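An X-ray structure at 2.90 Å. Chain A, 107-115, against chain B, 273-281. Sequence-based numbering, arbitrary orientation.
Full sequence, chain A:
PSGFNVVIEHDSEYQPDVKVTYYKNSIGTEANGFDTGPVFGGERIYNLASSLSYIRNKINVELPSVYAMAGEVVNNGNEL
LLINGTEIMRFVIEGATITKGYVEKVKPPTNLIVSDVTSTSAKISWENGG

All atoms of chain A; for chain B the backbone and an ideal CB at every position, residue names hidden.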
# COMPACT_ATOMS: atom_id res chain seq x y z
N LYS A 107 25.47 18.16 36.99
CA LYS A 107 24.23 17.53 37.40
C LYS A 107 23.32 18.45 38.25
O LYS A 107 23.79 19.21 39.10
CB LYS A 107 24.52 16.18 38.11
CG LYS A 107 24.96 15.08 37.12
CD LYS A 107 24.83 13.65 37.69
CE LYS A 107 25.03 12.57 36.64
NZ LYS A 107 25.10 11.21 37.25
N PRO A 108 21.99 18.35 38.01
CA PRO A 108 21.05 19.22 38.71
C PRO A 108 20.96 19.07 40.22
O PRO A 108 21.01 17.94 40.70
CB PRO A 108 19.69 18.88 38.08
CG PRO A 108 19.89 17.72 37.26
CD PRO A 108 21.32 17.54 36.98
N PRO A 109 20.76 20.19 40.97
CA PRO A 109 20.63 20.12 42.44
C PRO A 109 19.52 19.18 42.93
O PRO A 109 18.68 18.80 42.12
CB PRO A 109 20.41 21.58 42.84
CG PRO A 109 21.07 22.34 41.75
CD PRO A 109 20.71 21.59 40.52
N THR A 110 19.50 18.79 44.24
CA THR A 110 18.57 17.75 44.67
C THR A 110 17.59 18.03 45.82
O THR A 110 16.38 17.92 45.61
CB THR A 110 19.34 16.46 45.01
OG1 THR A 110 20.22 16.17 43.94
CG2 THR A 110 18.42 15.25 45.21
N ASN A 111 18.06 18.18 47.04
CA ASN A 111 17.06 18.22 48.09
C ASN A 111 16.60 19.62 48.35
O ASN A 111 17.07 20.27 49.29
CB ASN A 111 17.55 17.47 49.33
CG ASN A 111 17.74 15.99 49.07
OD1 ASN A 111 18.81 15.53 48.61
ND2 ASN A 111 16.70 15.21 49.30
N LEU A 112 15.68 20.10 47.51
CA LEU A 112 15.16 21.45 47.63
C LEU A 112 14.26 21.59 48.85
O LEU A 112 13.30 20.82 48.99
CB LEU A 112 14.47 21.90 46.34
CG LEU A 112 15.38 22.51 45.27
CD1 LEU A 112 16.16 21.46 44.54
CD2 LEU A 112 14.57 23.28 44.27
N ILE A 113 14.61 22.50 49.77
CA ILE A 113 13.82 22.71 50.98
C ILE A 113 13.52 24.18 51.12
O ILE A 113 14.44 25.00 51.08
CB ILE A 113 14.50 22.17 52.30
CG1 ILE A 113 15.01 20.70 52.20
CG2 ILE A 113 13.58 22.33 53.53
CD1 ILE A 113 13.92 19.53 52.08
N VAL A 114 12.25 24.51 51.34
CA VAL A 114 11.84 25.89 51.60
C VAL A 114 11.69 26.07 53.11
O VAL A 114 10.93 25.35 53.76
CB VAL A 114 10.60 26.35 50.80
CG1 VAL A 114 11.01 26.82 49.41
CG2 VAL A 114 9.57 25.22 50.70
N SER A 115 12.48 26.97 53.68
CA SER A 115 12.54 27.27 55.11
C SER A 115 12.41 28.77 55.32
O SER A 115 12.44 29.51 54.34
CB SER A 115 13.86 26.78 55.69
OG SER A 115 14.96 27.09 54.85
N UNK B 273 20.65 20.78 33.81
CA UNK B 273 19.21 20.83 33.60
C UNK B 273 18.64 21.36 34.90
O UNK B 273 19.31 21.25 35.93
CB UNK B 273 18.62 19.47 33.22
N UNK B 274 17.46 22.00 34.88
CA UNK B 274 16.91 22.55 36.12
C UNK B 274 16.47 21.41 37.06
O UNK B 274 16.09 20.33 36.59
CB UNK B 274 15.73 23.48 35.82
N UNK B 275 16.57 21.63 38.37
CA UNK B 275 16.14 20.66 39.38
C UNK B 275 14.62 20.46 39.35
O UNK B 275 13.89 21.21 38.69
CB UNK B 275 16.58 21.12 40.77
N UNK B 276 14.14 19.47 40.12
CA UNK B 276 12.72 19.18 40.27
C UNK B 276 12.15 20.39 41.00
O UNK B 276 12.86 20.96 41.83
CB UNK B 276 12.46 17.87 41.02
N UNK B 277 10.97 20.88 40.60
CA UNK B 277 10.45 22.08 41.26
C UNK B 277 9.94 21.77 42.67
O UNK B 277 9.61 20.63 42.97
CB UNK B 277 9.33 22.70 40.42
N UNK B 278 9.95 22.78 43.54
CA UNK B 278 9.43 22.68 44.89
C UNK B 278 8.44 23.83 45.06
O UNK B 278 8.67 24.92 44.53
CB UNK B 278 10.55 22.73 45.94
N UNK B 279 7.29 23.55 45.69
CA UNK B 279 6.26 24.55 45.89
C UNK B 279 6.10 25.02 47.35
O UNK B 279 6.18 24.24 48.31
CB UNK B 279 4.93 23.99 45.39
N UNK B 280 5.88 26.33 47.50
CA UNK B 280 5.65 26.92 48.80
C UNK B 280 4.64 28.01 48.63
O UNK B 280 4.33 28.38 47.50
CB UNK B 280 6.94 27.45 49.43
N UNK B 281 4.14 28.54 49.76
CA UNK B 281 3.16 29.62 49.80
C UNK B 281 3.56 30.58 50.92
O UNK B 281 3.83 30.15 52.05
CB UNK B 281 1.74 29.08 50.01

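Position 273 lies beside the ring of Pro A108, its CA-to-CB bond pointing sideways and its ideal CB 4.6 Å from Pro A108 CG. Its carbonyl already meets the proline, O at position 273 standing 3.2 Å from Pro A108 CB, so the backbone makes the closer contact and the side chain is left loosely specified: small, polar or acidic groups would all suit. The residue is Asp B273, whose carboxylate oxygens are hydrogen-bonded elsewhere in the structure.

At 274 the bond points away and no atom of the chain A stretch comes within 5.5 Å of the ideal CB, so almost anything fits. Lys B274 is found.

Position 275 has the ideal CB nearest to chain A. Its CB points toward chain A and sits 3.4 Å from Pro A109 O, 3.8 Å from Leu A112 CD1 and 4.7 Å from Pro A108 CB. With a carbonyl and two apolar groups so near, a small residue is favoured: Ala, Ser or perhaps Cys. The answer is Ser B275 with chi1 in the p well. Its OG lies 3.4 Å from Leu A112 CD2, but OG donates within its own chain to O of position 276, 3.0 Å away, and is also hydrogen-bonded elsewhere in the structure. The hydroxyl is thus satisfied while it packs against leucine.

Position 276 points sideways into open space, which suits long polar side chains; Glu B276 extends there with chi1 and chi2 both t. Its backbone does the bridging: a water donates to Pro A109 O, 2.9 Å from the water oxygen, and accepts from Glu B276 N at 3.0 Å. No direct hydrogen bond joins the stretches.

Position 277 points away, leaving the choice free as far as chain A is concerned; it is Ser B277.

At 278 the phi/psi of -127/138 is extended and the CB points toward chain A, 4.0 Å from Leu A112 CB and 5.4 Å from Val A114 CG1. A beta-branched or other medium apolar residue suits both. Val B278 places CG1 4.0 Å from Leu A112 CB and 4.2 Å from Val A114 CG1, touching both residues with one methyl.

Strand alternation turns 279 away, without demand from chain A; Ala B279 occupies it.

Position 280 faces chain A again, its ideal CB 3.7 Å from Val A114 CG2, and apolar residues from Ala to an aromatic are plausible. In Phe B280 the CB keeps that 3.7 Å contact with Val A114 CG2, while the ring meets Val A114 CG1 obliquely.

Position 281 is out of reach and unconstrained here: Lys B281.

Chain B (273-281) DKSESVAFK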
# COMPACT_ATOMS: atom_id res chain seq x y z
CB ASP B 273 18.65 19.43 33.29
CG ASP B 273 18.98 18.89 31.91
OD1 ASP B 273 19.26 19.70 30.99
OD2 ASP B 273 18.92 17.64 31.73
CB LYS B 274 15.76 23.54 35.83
CG LYS B 274 16.19 24.77 35.04
CD LYS B 274 15.06 25.78 34.90
CE LYS B 274 14.56 26.04 33.49
NZ LYS B 274 13.24 26.74 33.49
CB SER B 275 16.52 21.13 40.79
OG SER B 275 15.59 22.10 41.23
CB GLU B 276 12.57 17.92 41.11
CG GLU B 276 11.16 17.37 41.14
CD GLU B 276 11.05 16.03 41.84
OE1 GLU B 276 12.11 15.40 42.12
OE2 GLU B 276 9.90 15.59 42.09
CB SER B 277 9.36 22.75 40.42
OG SER B 277 8.13 22.06 40.55
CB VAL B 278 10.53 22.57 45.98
CG1 VAL B 278 11.07 23.92 46.41
CG2 VAL B 278 10.03 21.79 47.18
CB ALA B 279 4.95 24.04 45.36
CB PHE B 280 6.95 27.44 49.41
CG PHE B 280 7.53 28.69 48.80
CD1 PHE B 280 8.33 28.63 47.66
CD2 PHE B 280 7.34 29.93 49.41
CE1 PHE B 280 8.90 29.78 47.12
CE2 PHE B 280 7.90 31.09 48.86
CZ PHE B 280 8.69 31.00 47.73
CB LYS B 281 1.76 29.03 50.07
CG LYS B 281 0.57 29.89 49.65
CD LYS B 281 -0.72 29.28 50.19
CE LYS B 281 -1.91 29.37 49.26
NZ LYS B 281 -2.40 30.76 49.07
O HOH W 1 16.22 17.59 41.28
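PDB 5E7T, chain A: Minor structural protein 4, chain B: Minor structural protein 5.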